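PDB 6B2Y: solute-binding periplasmic protein of iron/siderophore ABC transporter from Yersinia pestis, which probably binds chelated iron in the periplasm and delivers it to the membrane components of an ABC transporter for uptake. Local coordinates for residues Q188-N191 against Y192-Y196; A295-T298 against P299-Q303. All blocks are in the same frame, centred on the assembly; numbering follows the deposited sequence.

Both contacts are local, each made within one continuous piece of chain, and neither touches the other: their centres lie 29 Å apart and their nearest atoms about 16 Å. Contact 1 sits inside the long helix 186-207, whereas contact 2 marks the start of helix 299-310, where the loop after strand 275-280 turns into helix. Each is partly buried, with two buried residues among those that touch. In contact 1 the repeating backbone bonds of mid-helix do most of the work, and a water joins two exposed asparagines. In contact 2 a side chain stands in for one carbonyl acceptor of the missing preceding turn: Thr298 OG1 accepts from Gln301 N, and Gln301 OE1 from Thr298 N.

Contact 1 (Q188-N191 against Y192-Y196); sequences QAEN and YINFY
Gln188 begins the series by accepting from Tyr192 N through its carbonyl O at 3.0 Å. Ala189 O takes Ile193 N at 2.8 Å, the shortest of the four i to i+4 bonds, and the CG1 branch of Ile193 passes 3.3 Å from the same oxygen. With CG1 beside its own backbone N (chi1 -76°), Ile193 lies back along the preceding turn and also touches Leu173 and Arg177 of helix 168-182. Glu190 O receives Asn194 N at 3.1 Å. The side chains of Glu190 and Asn194 run alongside each other, pointing the same way, Glu190 CG 4.0 Å from Asn194 ND2, with carboxylate and amide planes almost perpendicular at 88°. Asn191 O accepts from Phe195 N at 3.0 Å. Asn191 OD1 accepts a hydrogen bond from a water at 3.0 Å and another from Gln187 NE2; the water in turn accepts from Asn194 ND2 at 2.9 Å, bridging two exposed residues. Tyr192 leaves the contact on the buried face, where its OH bonds Pro337 O and its ring meets Phe371 edge-to-face. The pattern is that of the middle of an amphipathic alpha-helix, packed against helices 168-182, 340-350 and 360-371.

Contact 2 (A295-T298 against P299-Q303); sequences AQVT and PEQAQ
Thr298 and Gln301 grip each other by reciprocal hydrogen bonds between side chain and backbone. Gln301 N donates to Thr298 OG1 at 3.2 Å (N-H...O 165°), and Thr298 N donates to Gln301 OE1 at 3.0 Å in a nearly straight bond of 173°, tilted from the amide's carbonyl plane. OG1 can face the helix start because it lies between the backbone N and carbonyl carbon of Thr298 (chi1 69°). The Gln301 chain, extended beyond CG, passes close to that hydroxyl, CG to OG1 3.3 Å, before its amide oxygen reaches back to Thr298 N. Among backbone groups, Ala302 N meets Thr298 O at 3.1 Å, the first i to i+4 bond of the turn. A water adds a polar bridge, 2.7 Å from Thr298 OG1 and donating to Glu300 OE2 at 2.8 Å. The apolar part is small: Val297 CG1 rests against Ala302 CB at 3.9 Å, while Val297 O is held by Thr379 OG1. The two reciprocal bonds form a capping box with Thr298 as N-cap. Its chemistry implies that side-chain oxygens satisfy the Gln301 and Thr298 amides at the junction, consistent with a defined start for helix 299-310.

Contact 1 (Q188-N191 against Y192-Y196)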
loop_
_atom_site.group_PDB
_atom_site.type_symbol
_atom_site.label_atom_id
_atom_site.label_comp_id
_atom_site.label_asym_id
_atom_site.label_seq_id
_atom_site.Cartn_x
_atom_site.Cartn_y
_atom_site.Cartn_z
ATOM N N GLN A 188 17.646 -5.111 9.802
ATOM C CA GLN A 188 16.981 -4.566 8.630
ATOM C C GLN A 188 15.687 -3.855 9.016
ATOM O O GLN A 188 15.393 -2.777 8.497
ATOM C CB GLN A 188 16.704 -5.680 7.620
ATOM C CG GLN A 188 17.955 -6.203 6.877
ATOM C CD GLN A 188 18.800 -7.163 7.716
ATOM O OE1 GLN A 188 18.406 -7.586 8.808
ATOM N NE2 GLN A 188 19.980 -7.511 7.196
ATOM N N ALA A 189 14.918 -4.437 9.934
ATOM C CA ALA A 189 13.681 -3.797 10.380
ATOM C C ALA A 189 13.969 -2.457 11.039
ATOM O O ALA A 189 13.315 -1.449 10.739
ATOM C CB ALA A 189 12.926 -4.721 11.335
ATOM N N GLU A 190 14.955 -2.430 11.943
ATOM C CA GLU A 190 15.337 -1.183 12.596
ATOM C C GLU A 190 15.813 -0.146 11.587
ATOM O O GLU A 190 15.463 1.034 11.690
ATOM C CB GLU A 190 16.416 -1.448 13.652
ATOM C CG GLU A 190 16.851 -0.176 14.361
ATOM C CD GLU A 190 17.686 -0.433 15.605
ATOM O OE1 GLU A 190 17.576 -1.518 16.204
ATOM O OE2 GLU A 190 18.449 0.475 15.983
ATOM N N ASN A 191 16.617 -0.561 10.595
ATOM C CA ASN A 191 17.049 0.380 9.565
ATOM C C ASN A 191 15.852 0.979 8.844
ATOM O O ASN A 191 15.795 2.196 8.615
ATOM C CB ASN A 191 17.982 -0.314 8.559
ATOM C CG ASN A 191 19.306 -0.731 9.175
ATOM O OD1 ASN A 191 19.687 -0.235 10.247
ATOM N ND2 ASN A 191 20.007 -1.658 8.518
ATOM N N TYR A 192 14.860 0.152 8.498
ATOM C CA TYR A 192 13.715 0.705 7.789
ATOM C C TYR A 192 12.868 1.606 8.700
ATOM O O TYR A 192 12.396 2.665 8.264
ATOM C CB TYR A 192 12.858 -0.401 7.162
ATOM C CG TYR A 192 11.829 0.237 6.265
ATOM C CD1 TYR A 192 12.181 0.727 5.010
ATOM C CD2 TYR A 192 10.526 0.463 6.717
ATOM C CE1 TYR A 192 11.263 1.360 4.212
ATOM C CE2 TYR A 192 9.598 1.102 5.924
ATOM C CZ TYR A 192 9.965 1.552 4.678
ATOM O OH TYR A 192 9.046 2.191 3.887
ATOM N N ILE A 193 12.694 1.223 9.971
ATOM C CA ILE A 193 11.889 2.033 10.892
ATOM C C ILE A 193 12.465 3.435 11.004
ATOM O O ILE A 193 11.734 4.435 10.958
ATOM C CB ILE A 193 11.802 1.347 12.265
ATOM C CG1 ILE A 193 10.825 0.176 12.209
ATOM C CG2 ILE A 193 11.428 2.346 13.372
ATOM C CD1 ILE A 193 11.148 -0.900 13.262
ATOM N N ASN A 194 13.787 3.526 11.136
ATOM C CA ASN A 194 14.454 4.821 11.193
ATOM C C ASN A 194 14.285 5.596 9.889
ATOM O O ASN A 194 14.019 6.799 9.913
ATOM C CB ASN A 194 15.936 4.617 11.525
ATOM C CG ASN A 194 16.163 4.357 13.005
ATOM O OD1 ASN A 194 15.338 4.730 13.818
ATOM N ND2 ASN A 194 17.275 3.717 13.354
ATOM N N PHE A 195 14.436 4.923 8.735
ATOM C CA PHE A 195 14.261 5.606 7.449
ATOM C C PHE A 195 12.839 6.122 7.286
ATOM O O PHE A 195 12.612 7.242 6.818
ATOM C CB PHE A 195 14.626 4.650 6.306
ATOM C CG PHE A 195 14.239 5.151 4.933
ATOM C CD1 PHE A 195 15.094 5.981 4.216
ATOM C CD2 PHE A 195 13.029 4.783 4.356
ATOM C CE1 PHE A 195 14.741 6.439 2.934
ATOM C CE2 PHE A 195 12.672 5.228 3.092
ATOM C CZ PHE A 195 13.532 6.060 2.374
ATOM N N TYR A 196 11.864 5.318 7.678
ATOM C CA TYR A 196 10.471 5.723 7.545
ATOM C C TYR A 196 10.148 6.895 8.469
ATOM O O TYR A 196 9.573 7.903 8.038
ATOM C CB TYR A 196 9.595 4.515 7.864
ATOM C CG TYR A 196 8.106 4.703 7.741
ATOM C CD1 TYR A 196 7.376 5.350 8.752
ATOM C CD2 TYR A 196 7.414 4.185 6.655
ATOM C CE1 TYR A 196 6.014 5.499 8.665
ATOM C CE2 TYR A 196 6.053 4.330 6.556
ATOM C CZ TYR A 196 5.354 4.982 7.564
ATOM O OH TYR A 196 3.994 5.128 7.482
HETATM O O HOH W 1 19.268 2.083 12.067
#

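Contact 2 (A295-T298 against P299-Q303)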
loop_
_atom_site.group_PDB
_atom_site.type_symbol
_atom_site.label_atom_id
_atom_site.label_comp_id
_atom_site.label_asym_id
_atom_site.label_seq_id
_atom_site.Cartn_x
_atom_site.Cartn_y
_atom_site.Cartn_z
ATOM N N ALA A 295 4.868 0.167 -11.884
ATOM C CA ALA A 295 6.295 0.079 -12.192
ATOM C C ALA A 295 6.581 0.164 -13.684
ATOM O O ALA A 295 7.743 0.361 -14.059
ATOM C CB ALA A 295 6.883 -1.215 -11.627
ATOM N N GLN A 296 5.562 0.023 -14.530
ATOM C CA GLN A 296 5.746 0.065 -15.976
ATOM C C GLN A 296 4.974 1.208 -16.614
ATOM O O GLN A 296 4.841 1.255 -17.846
ATOM C CB GLN A 296 5.332 -1.271 -16.602
ATOM C CG GLN A 296 6.154 -2.472 -16.107
ATOM C CD GLN A 296 5.673 -3.790 -16.687
ATOM O OE1 GLN A 296 4.483 -4.105 -16.655
ATOM N NE2 GLN A 296 6.604 -4.561 -17.244
ATOM N N VAL A 297 4.468 2.142 -15.816
ATOM C CA VAL A 297 3.670 3.251 -16.316
ATOM C C VAL A 297 4.561 4.476 -16.464
ATOM O O VAL A 297 5.348 4.797 -15.563
ATOM C CB VAL A 297 2.482 3.537 -15.380
ATOM C CG1 VAL A 297 1.762 4.799 -15.813
ATOM C CG2 VAL A 297 1.538 2.348 -15.395
ATOM N N THR A 298 4.449 5.157 -17.616
ATOM C CA THR A 298 5.167 6.394 -17.882
ATOM C C THR A 298 4.352 7.586 -17.408
ATOM O O THR A 298 3.128 7.498 -17.284
ATOM C CB THR A 298 5.441 6.532 -19.383
ATOM O OG1 THR A 298 4.203 6.764 -20.076
ATOM C CG2 THR A 298 6.077 5.275 -19.922
ATOM N N PRO A 299 5.007 8.730 -17.154
ATOM C CA PRO A 299 4.245 9.942 -16.814
ATOM C C PRO A 299 3.108 10.223 -17.777
ATOM O O PRO A 299 1.990 10.503 -17.333
ATOM C CB PRO A 299 5.315 11.039 -16.843
ATOM C CG PRO A 299 6.571 10.328 -16.433
ATOM C CD PRO A 299 6.463 8.944 -17.045
ATOM N N GLU A 300 3.344 10.104 -19.088
ATOM C CA GLU A 300 2.308 10.445 -20.056
ATOM C C GLU A 300 1.095 9.529 -19.930
ATOM O O GLU A 300 -0.046 9.996 -19.975
ATOM C CB GLU A 300 2.873 10.396 -21.480
ATOM C CG GLU A 300 1.811 10.491 -22.565
ATOM C CD GLU A 300 1.486 9.141 -23.211
ATOM O OE1 GLU A 300 0.325 8.682 -23.089
ATOM O OE2 GLU A 300 2.386 8.541 -23.847
ATOM N N GLN A 301 1.320 8.220 -19.763
ATOM C CA GLN A 301 0.202 7.286 -19.627
ATOM C C GLN A 301 -0.604 7.558 -18.362
ATOM O O GLN A 301 -1.846 7.531 -18.382
ATOM C CB GLN A 301 0.719 5.854 -19.600
ATOM C CG GLN A 301 1.308 5.343 -20.911
ATOM C CD GLN A 301 2.071 4.054 -20.698
ATOM O OE1 GLN A 301 2.650 3.838 -19.633
ATOM N NE2 GLN A 301 2.072 3.186 -21.705
ATOM N N ALA A 302 0.084 7.768 -17.240
ATOM C CA ALA A 302 -0.610 8.106 -16.001
ATOM C C ALA A 302 -1.470 9.348 -16.200
ATOM O O ALA A 302 -2.676 9.342 -15.915
ATOM C CB ALA A 302 0.407 8.318 -14.880
ATOM N N GLN A 303 -0.859 10.412 -16.730
ATOM C CA GLN A 303 -1.571 11.664 -16.955
ATOM C C GLN A 303 -2.803 11.456 -17.812
ATOM O O GLN A 303 -3.856 12.024 -17.530
ATOM C CB GLN A 303 -0.639 12.680 -17.611
ATOM C CG GLN A 303 -1.220 14.068 -17.719
ATOM C CD GLN A 303 -1.580 14.623 -16.365
ATOM O OE1 GLN A 303 -2.755 14.814 -16.045
ATOM N NE2 GLN A 303 -0.563 14.886 -15.554
HETATM O O HOH W 2 4.207 6.753 -22.732
#